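Local atomic coordinates of tyrosine--tRNA ligase, mitochondrial (Coccidioides posadasii, PDB entry 5IJX), a protein that probably joins L-tyrosine to mitochondrial tRNA(Tyr) at the expense of ATP, the chain here carrying the class I catalytic domain without the C-terminal part. Residues Met210-Ala213 / Glu214-Pro218; Gln176-Lys179 / Glu180-Val184; Arg13-Ala16 / Glu17-Gln21. One frame throughout, in Å; residues are numbered along the deposited sequence.

Interaction 1 (Met210-Ala213 / Glu214-Pro218). With TYR (tyrosine), chain B.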
loop_
_atom_site.group_PDB
_atom_site.type_symbol
_atom_site.label_atom_id
_atom_site.label_comp_id
_atom_site.label_asym_id
_atom_site.label_seq_id
_atom_site.Cartn_x
_atom_site.Cartn_y
_atom_site.Cartn_z
HETATM N N MSE A 210 15.723 -2.183 -5.925
HETATM C CA MSE A 210 14.378 -1.871 -6.376
HETATM C C MSE A 210 13.808 -0.699 -5.613
HETATM O O MSE A 210 14.366 -0.255 -4.612
HETATM C CB MSE A 210 13.434 -3.056 -6.184
HETATM C CG MSE A 210 14.012 -4.416 -6.467
HETATM SE SE MSE A 210 12.756 -5.756 -5.857
HETATM C CE MSE A 210 11.220 -5.264 -6.940
ATOM N N SER A 211 12.675 -0.214 -6.099
ATOM C CA SER A 211 11.807 0.632 -5.304
ATOM C C SER A 211 10.808 -0.238 -4.551
ATOM O O SER A 211 10.600 -1.410 -4.877
ATOM C CB SER A 211 11.070 1.636 -6.189
ATOM O OG SER A 211 10.130 0.983 -7.025
ATOM N N ILE A 212 10.193 0.347 -3.523
ATOM C CA ILE A 212 9.102 -0.336 -2.837
ATOM C C ILE A 212 7.934 -0.551 -3.793
ATOM O O ILE A 212 7.244 -1.576 -3.736
ATOM C CB ILE A 212 8.682 0.458 -1.587
ATOM C CG1 ILE A 212 9.824 0.475 -0.562
ATOM C CG2 ILE A 212 7.409 -0.118 -0.983
ATOM C CD1 ILE A 212 10.288 -0.904 -0.106
ATOM N N ALA A 213 7.694 0.409 -4.687
ATOM C CA ALA A 213 6.645 0.236 -5.685
ATOM C C ALA A 213 6.882 -1.023 -6.513
ATOM O O ALA A 213 5.972 -1.839 -6.698
ATOM C CB ALA A 213 6.569 1.472 -6.581
ATOM N N GLU A 214 8.107 -1.200 -7.015
ATOM C CA GLU A 214 8.428 -2.409 -7.768
ATOM C C GLU A 214 8.229 -3.658 -6.917
ATOM O O GLU A 214 7.669 -4.658 -7.384
ATOM C CB GLU A 214 9.866 -2.342 -8.282
ATOM C CG GLU A 214 10.110 -1.285 -9.348
ATOM C CD GLU A 214 11.568 -1.206 -9.757
ATOM O OE1 GLU A 214 12.419 -0.940 -8.882
ATOM O OE2 GLU A 214 11.863 -1.422 -10.951
ATOM N N PHE A 215 8.681 -3.616 -5.662
ATOM C CA PHE A 215 8.569 -4.778 -4.787
ATOM C C PHE A 215 7.116 -5.158 -4.541
ATOM O O PHE A 215 6.807 -6.341 -4.361
ATOM C CB PHE A 215 9.285 -4.487 -3.467
ATOM C CG PHE A 215 9.218 -5.611 -2.474
ATOM C CD1 PHE A 215 9.924 -6.781 -2.682
ATOM C CD2 PHE A 215 8.463 -5.488 -1.321
ATOM C CE1 PHE A 215 9.869 -7.814 -1.765
ATOM C CE2 PHE A 215 8.404 -6.515 -0.401
ATOM C CZ PHE A 215 9.107 -7.680 -0.625
ATOM N N CYS A 216 6.214 -4.179 -4.539
ATOM C CA CYS A 216 4.803 -4.412 -4.264
ATOM C C CYS A 216 3.986 -4.710 -5.515
ATOM O O CYS A 216 2.767 -4.884 -5.414
ATOM C CB CYS A 216 4.209 -3.195 -3.542
ATOM S SG CYS A 216 4.909 -2.899 -1.899
ATOM N N TYR A 217 4.618 -4.777 -6.686
ATOM C CA TYR A 217 3.879 -5.095 -7.906
ATOM C C TYR A 217 3.107 -6.402 -7.793
ATOM O O TYR A 217 1.886 -6.401 -8.046
ATOM C CB TYR A 217 4.845 -5.124 -9.094
ATOM C CG TYR A 217 4.157 -5.331 -10.422
ATOM C CD1 TYR A 217 3.842 -4.253 -11.237
ATOM C CD2 TYR A 217 3.814 -6.605 -10.858
ATOM C CE1 TYR A 217 3.211 -4.439 -12.452
ATOM C CE2 TYR A 217 3.180 -6.801 -12.066
ATOM C CZ TYR A 217 2.881 -5.717 -12.861
ATOM O OH TYR A 217 2.250 -5.915 -14.068
ATOM N N PRO A 218 3.720 -7.531 -7.426
ATOM C CA PRO A 218 2.940 -8.775 -7.330
ATOM C C PRO A 218 1.810 -8.689 -6.327
ATOM O O PRO A 218 0.833 -9.439 -6.447
ATOM C CB PRO A 218 3.987 -9.821 -6.922
ATOM C CG PRO A 218 5.072 -9.036 -6.263
ATOM C CD PRO A 218 5.111 -7.718 -6.974
HETATM N N TYR B . 2.054 -8.843 -15.488
HETATM C CA TYR B . 1.446 -8.723 -16.807
HETATM C C TYR B . 2.500 -8.368 -17.857
HETATM O O TYR B . 2.348 -8.660 -19.047
HETATM C CB TYR B . 0.342 -7.660 -16.792
HETATM C CG TYR B . -0.732 -7.881 -15.741
HETATM C CD1 TYR B . -1.170 -9.158 -15.415
HETATM C CD2 TYR B . -1.308 -6.805 -15.076
HETATM C CE1 TYR B . -2.151 -9.356 -14.455
HETATM C CE2 TYR B . -2.287 -6.993 -14.117
HETATM C CZ TYR B . -2.706 -8.268 -13.809
HETATM O OH TYR B . -3.681 -8.452 -12.854
HETATM O OXT TYR B . 3.533 -7.777 -17.540
#

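Interaction 2 (Gln176-Lys179 / Glu180-Val184)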
loop_
_atom_site.group_PDB
_atom_site.type_symbol
_atom_site.label_atom_id
_atom_site.label_comp_id
_atom_site.label_asym_id
_atom_site.label_seq_id
_atom_site.Cartn_x
_atom_site.Cartn_y
_atom_site.Cartn_z
ATOM N N GLN A 176 -8.921 2.380 -4.384
ATOM C CA GLN A 176 -8.672 1.319 -3.416
ATOM C C GLN A 176 -7.809 1.837 -2.274
ATOM O O GLN A 176 -6.700 2.332 -2.496
ATOM C CB GLN A 176 -7.997 0.130 -4.097
ATOM C CG GLN A 176 -7.640 -1.005 -3.146
ATOM C CD GLN A 176 -8.849 -1.551 -2.409
ATOM O OE1 GLN A 176 -9.737 -2.152 -3.010
ATOM N NE2 GLN A 176 -8.889 -1.338 -1.098
ATOM N N SER A 177 -8.321 1.721 -1.052
ATOM C CA SER A 177 -7.583 2.188 0.112
ATOM C C SER A 177 -6.366 1.310 0.363
ATOM O O SER A 177 -6.419 0.087 0.207
ATOM C CB SER A 177 -8.480 2.179 1.347
ATOM O OG SER A 177 -8.822 0.850 1.705
ATOM N N LEU A 178 -5.257 1.942 0.754
ATOM C CA LEU A 178 -4.120 1.180 1.258
ATOM C C LEU A 178 -4.505 0.408 2.511
ATOM O O LEU A 178 -4.057 -0.729 2.718
ATOM C CB LEU A 178 -2.947 2.118 1.546
ATOM C CG LEU A 178 -1.707 1.503 2.205
ATOM C CD1 LEU A 178 -0.461 2.246 1.753
ATOM C CD2 LEU A 178 -1.805 1.535 3.727
ATOM N N LYS A 179 -5.339 1.015 3.359
ATOM C CA LYS A 179 -5.754 0.376 4.602
ATOM C C LYS A 179 -6.341 -1.006 4.343
ATOM O O LYS A 179 -5.890 -2.004 4.916
ATOM C CB LYS A 179 -6.767 1.267 5.320
ATOM C CG LYS A 179 -7.001 0.903 6.772
ATOM C CD LYS A 179 -8.131 1.731 7.364
ATOM C CE LYS A 179 -8.373 1.390 8.825
ATOM N NZ LYS A 179 -9.488 2.188 9.407
ATOM N N GLU A 180 -7.353 -1.084 3.477
ATOM C CA GLU A 180 -8.006 -2.366 3.237
ATOM C C GLU A 180 -7.015 -3.401 2.725
ATOM O O GLU A 180 -7.050 -4.562 3.145
ATOM C CB GLU A 180 -9.162 -2.195 2.251
ATOM C CG GLU A 180 -9.926 -3.485 1.977
ATOM C CD GLU A 180 -11.115 -3.276 1.062
ATOM O OE1 GLU A 180 -11.992 -4.164 1.018
ATOM O OE2 GLU A 180 -11.176 -2.225 0.391
ATOM N N VAL A 181 -6.122 -3.002 1.816
ATOM C CA VAL A 181 -5.155 -3.950 1.267
ATOM C C VAL A 181 -4.255 -4.485 2.373
ATOM O O VAL A 181 -4.024 -5.695 2.479
ATOM C CB VAL A 181 -4.336 -3.295 0.140
ATOM C CG1 VAL A 181 -3.308 -4.271 -0.398
ATOM C CG2 VAL A 181 -5.257 -2.828 -0.981
HETATM N N MSE A 182 -3.736 -3.594 3.211
HETATM C CA MSE A 182 -2.835 -3.997 4.286
HETATM C C MSE A 182 -3.526 -4.920 5.285
HETATM O O MSE A 182 -2.980 -5.956 5.663
HETATM C CB MSE A 182 -2.287 -2.765 5.009
HETATM C CG MSE A 182 -1.264 -1.963 4.216
HETATM SE SE MSE A 182 0.318 -3.009 3.749
HETATM C CE MSE A 182 -0.231 -3.631 1.979
ATOM N N GLU A 183 -4.730 -4.538 5.713
ATOM C CA GLU A 183 -5.453 -5.330 6.704
ATOM C C GLU A 183 -5.838 -6.694 6.145
ATOM O O GLU A 183 -5.520 -7.732 6.735
ATOM C CB GLU A 183 -6.697 -4.572 7.172
ATOM C CG GLU A 183 -6.399 -3.309 7.969
ATOM C CD GLU A 183 -7.648 -2.508 8.282
ATOM O OE1 GLU A 183 -8.629 -2.606 7.513
ATOM O OE2 GLU A 183 -7.652 -1.782 9.300
ATOM N N VAL A 184 -6.516 -6.708 4.996
ATOM C CA VAL A 184 -7.044 -7.951 4.443
ATOM C C VAL A 184 -5.915 -8.843 3.936
ATOM O O VAL A 184 -5.886 -10.048 4.214
ATOM C CB VAL A 184 -8.060 -7.639 3.328
ATOM C CG1 VAL A 184 -8.493 -8.911 2.619
ATOM C CG2 VAL A 184 -9.268 -6.907 3.905
#

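Interaction 3 (Arg13-Ala16 / Glu17-Gln21)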
loop_
_atom_site.group_PDB
_atom_site.type_symbol
_atom_site.label_atom_id
_atom_site.label_comp_id
_atom_site.label_asym_id
_atom_site.label_seq_id
_atom_site.Cartn_x
_atom_site.Cartn_y
_atom_site.Cartn_z
ATOM N N ARG A 13 -34.281 -16.989 -13.446
ATOM C CA ARG A 13 -34.684 -18.174 -14.198
ATOM C C ARG A 13 -33.630 -18.541 -15.234
ATOM O O ARG A 13 -33.148 -19.679 -15.274
ATOM C CB ARG A 13 -36.035 -17.933 -14.871
ATOM C CG ARG A 13 -36.491 -19.076 -15.774
ATOM C CD ARG A 13 -37.829 -18.773 -16.429
ATOM N NE ARG A 13 -37.748 -17.637 -17.345
ATOM C CZ ARG A 13 -37.397 -17.723 -18.625
ATOM N NH1 ARG A 13 -37.087 -18.895 -19.165
ATOM N NH2 ARG A 13 -37.356 -16.628 -19.370
ATOM N N ARG A 14 -33.265 -17.583 -16.090
ATOM C CA ARG A 14 -32.222 -17.820 -17.084
ATOM C C ARG A 14 -30.978 -18.418 -16.440
ATOM O O ARG A 14 -30.424 -19.409 -16.929
ATOM C CB ARG A 14 -31.878 -16.513 -17.800
ATOM C CG ARG A 14 -33.023 -15.904 -18.603
ATOM C CD ARG A 14 -33.056 -16.410 -20.037
ATOM N NE ARG A 14 -33.451 -15.355 -20.966
ATOM C CZ ARG A 14 -33.417 -15.468 -22.290
ATOM N NH1 ARG A 14 -33.007 -16.595 -22.857
ATOM N NH2 ARG A 14 -33.795 -14.449 -23.050
ATOM N N THR A 15 -30.523 -17.818 -15.339
ATOM C CA THR A 15 -29.371 -18.345 -14.615
ATOM C C THR A 15 -29.570 -19.816 -14.276
ATOM O O THR A 15 -28.686 -20.647 -14.514
ATOM C CB THR A 15 -29.141 -17.526 -13.343
ATOM O OG1 THR A 15 -28.841 -16.168 -13.692
ATOM C CG2 THR A 15 -27.993 -18.099 -12.529
ATOM N N ALA A 16 -30.731 -20.154 -13.713
ATOM C CA ALA A 16 -31.006 -21.543 -13.363
ATOM C C ALA A 16 -30.890 -22.445 -14.586
ATOM O O ALA A 16 -30.247 -23.498 -14.533
ATOM C CB ALA A 16 -32.394 -21.659 -12.732
ATOM N N GLU A 17 -31.502 -22.043 -15.702
ATOM C CA GLU A 17 -31.408 -22.836 -16.924
ATOM C C GLU A 17 -29.953 -23.053 -17.324
ATOM O O GLU A 17 -29.546 -24.174 -17.653
ATOM C CB GLU A 17 -32.183 -22.150 -18.050
ATOM C CG GLU A 17 -33.689 -22.142 -17.843
ATOM C CD GLU A 17 -34.426 -21.383 -18.929
ATOM O OE1 GLU A 17 -33.757 -20.755 -19.776
ATOM O OE2 GLU A 17 -35.675 -21.415 -18.936
ATOM N N ALA A 18 -29.152 -21.988 -17.296
ATOM C CA ALA A 18 -27.731 -22.122 -17.599
ATOM C C ALA A 18 -27.077 -23.157 -16.690
ATOM O O ALA A 18 -26.314 -24.014 -17.151
ATOM C CB ALA A 18 -27.041 -20.765 -17.463
ATOM N N GLU A 19 -27.370 -23.093 -15.388
ATOM C CA GLU A 19 -26.813 -24.074 -14.462
ATOM C C GLU A 19 -27.238 -25.488 -14.834
ATOM O O GLU A 19 -26.448 -26.431 -14.713
ATOM C CB GLU A 19 -27.242 -23.754 -13.030
ATOM C CG GLU A 19 -26.677 -22.454 -12.485
ATOM C CD GLU A 19 -26.981 -22.264 -11.011
ATOM O OE1 GLU A 19 -27.193 -23.278 -10.313
ATOM O OE2 GLU A 19 -27.014 -21.103 -10.553
ATOM N N GLU A 20 -28.486 -25.661 -15.276
ATOM C CA GLU A 20 -28.928 -26.971 -15.742
ATOM C C GLU A 20 -28.078 -27.443 -16.912
ATOM O O GLU A 20 -27.523 -28.548 -16.887
ATOM C CB GLU A 20 -30.404 -26.927 -16.143
ATOM C CG GLU A 20 -31.355 -26.482 -15.045
ATOM C CD GLU A 20 -31.150 -27.233 -13.746
ATOM O OE1 GLU A 20 -31.261 -28.476 -13.753
ATOM O OE2 GLU A 20 -30.868 -26.580 -12.719
ATOM N N GLN A 21 -27.968 -26.613 -17.954
ATOM C CA GLN A 21 -27.130 -26.966 -19.092
ATOM C C GLN A 21 -25.740 -27.388 -18.637
ATOM O O GLN A 21 -25.200 -28.396 -19.110
ATOM C CB GLN A 21 -27.042 -25.787 -20.064
#

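Interaction 1 (Met210-Ala213 / Glu214-Pro218)
Ser211 and Glu214 serve each other's backbones in a capping box, and only three residues further on the same short stretch reaches the bound tyrosine. Ser211, at the N-cap of helix 212-215, takes the N-H of Glu214 on its OG, with OG and Glu214 N 3.0 Å apart. Its hydroxyl is tucked between its own backbone N and carbonyl carbon (chi1 68°), a position from which so short a side chain can turn back over the helix start. In return Glu214 OE1 accepts from Ser211 N at 2.9 Å, through the lone pair facing away from OE2, and the bond is nearly straight at 164°. OE2 is held by Arg203, so both carboxylate oxygens are engaged.

Met210, modelled as selenomethionine, bends at its last torsion and lays CE 3.5 Å from Glu214 CB and 4.1 Å from Phe215 CB, while SE lies at the edge of the Phe215 ring. One turn apart, Ile212 CG2 and Cys216 SG meet at 3.9 Å. Tyr217 belongs to the tyrosine pocket: its OH accepts from the amino N of the ligand at 3.3 Å and also bonds Asp73.

Met210 packs on helix 198-205 and Phe215 on helix 191-195, while Ser211, Ile212 and Ala213 meet the second subunit; Pro218, in the first turn of helix 217-229, rests against helix 243-259.

Interaction 2 (Gln176-Lys179 / Glu180-Val184)
Ser177 is the N-cap of helix 178-186 in the class I synthetase domain, and Gln176 just before it braces the first turn through Glu180. Among the polar contacts, Ser177 OG accepts from Glu180 N at 3.0 Å; a serine suits this place because its hydroxyl can bend back to a first-turn N-H. The carboxamide of Gln176 bridges the side chain of Glu180 and the carbonyl of Ser177. Its NE2 donates to Glu180 OE2 at 2.9 Å in an almost straight bond (177°) that lies in the amide plane but meets the carboxylate from above its plane, the two flat groups being turned 59° apart. The same NE2 donates to Ser177 O, in that carbonyl's plane, so two acceptors hold the amide nitrogen and fix the rotation of the group, while OE1 has a weak bond to Trp223. Glu180 offers a negative charge near the positive end of the helix dipole, which would favour its ionised form.

Apolar contacts accompany these bonds. Leu178 CD2 packs on CG of the selenomethionine Met182 at 3.6 Å, and Gln176 CG lies against Val181 CG2 at 3.7 Å. This helix start lies in the dimer interface: Leu178 touches Trp173, Val181 touches Leu178 and Met182 touches Cys216, all three partners of the second subunit; Val181 also rests on Trp223 of the same chain.

Charge appears more loosely. Fully extended, Lys179 sends NZ to Asn174 of the second subunit, and on the way its aliphatic CE passes 3.3 Å from Glu183 OE2, whereas NZ itself stays 4.4 Å from that oxygen.

Interaction 3 (Arg13-Ala16 / Glu17-Gln21)
Across Arg13-Ala16 and Glu17-Gln21 the backbone is regular alpha-helix, with four successive i to i+4 bonds from Glu17, Ala18, Glu19 and Glu20 back to Arg13, Arg14, Thr15 and Ala16. One of them, from Glu17 N to Arg13 O, spans 2.9 Å. This ladder leaves the side chains to radiate outward.

Arg13 and Glu17, four residues apart, lie side by side and point the same way. Arg13 starts with CG opposite its backbone N (chi1 175°) and bends at CG-CD, which brings the edge of the guanidinium to the acid. NH1 meets Glu17 OE2 at 2.9 Å in a salt bridge whose hydrogen bond is weak, its angle being only 121°; the two flat groups stand 76° apart. Such i to i+4 pairs of opposite charge suit an exposed helix face. Further along, Thr15 CG2 touches Glu19 OE2 at 3.7 Å, while Thr15 OG1 bonds to His11 O one turn earlier.

A few contacts tie this part of helix 7-31 to the body of the domain: Arg14 makes a cation-pi contact with Trp160, Thr15 touches that same tryptophan, Ala18, with its short side chain, packs on Ala161, and Ala18 O accepts from Arg65, just ahead of strand 67-72.

From the N terminus the three contacts follow in series, none nesting within or crossing another, and because each joins neighbouring residues none closes a long loop. Interaction 3 comes first, on helix 7-31, and ties that helix to the loop holding Trp160 and Ala161. Interaction 2 then starts helix 178-186, and interaction 1 starts helix 212-215 before helix 217-229; both open a helix with a serine cap, and both touch the second subunit. Their centres are 16 Å apart, and helix 217-229, whose first turn holds Tyr217 and Pro218, also carries the Trp223 met by interaction 2. Interaction 3 stands apart, with its centre 36 Å from that of interaction 2 and 44 Å from that of interaction 1.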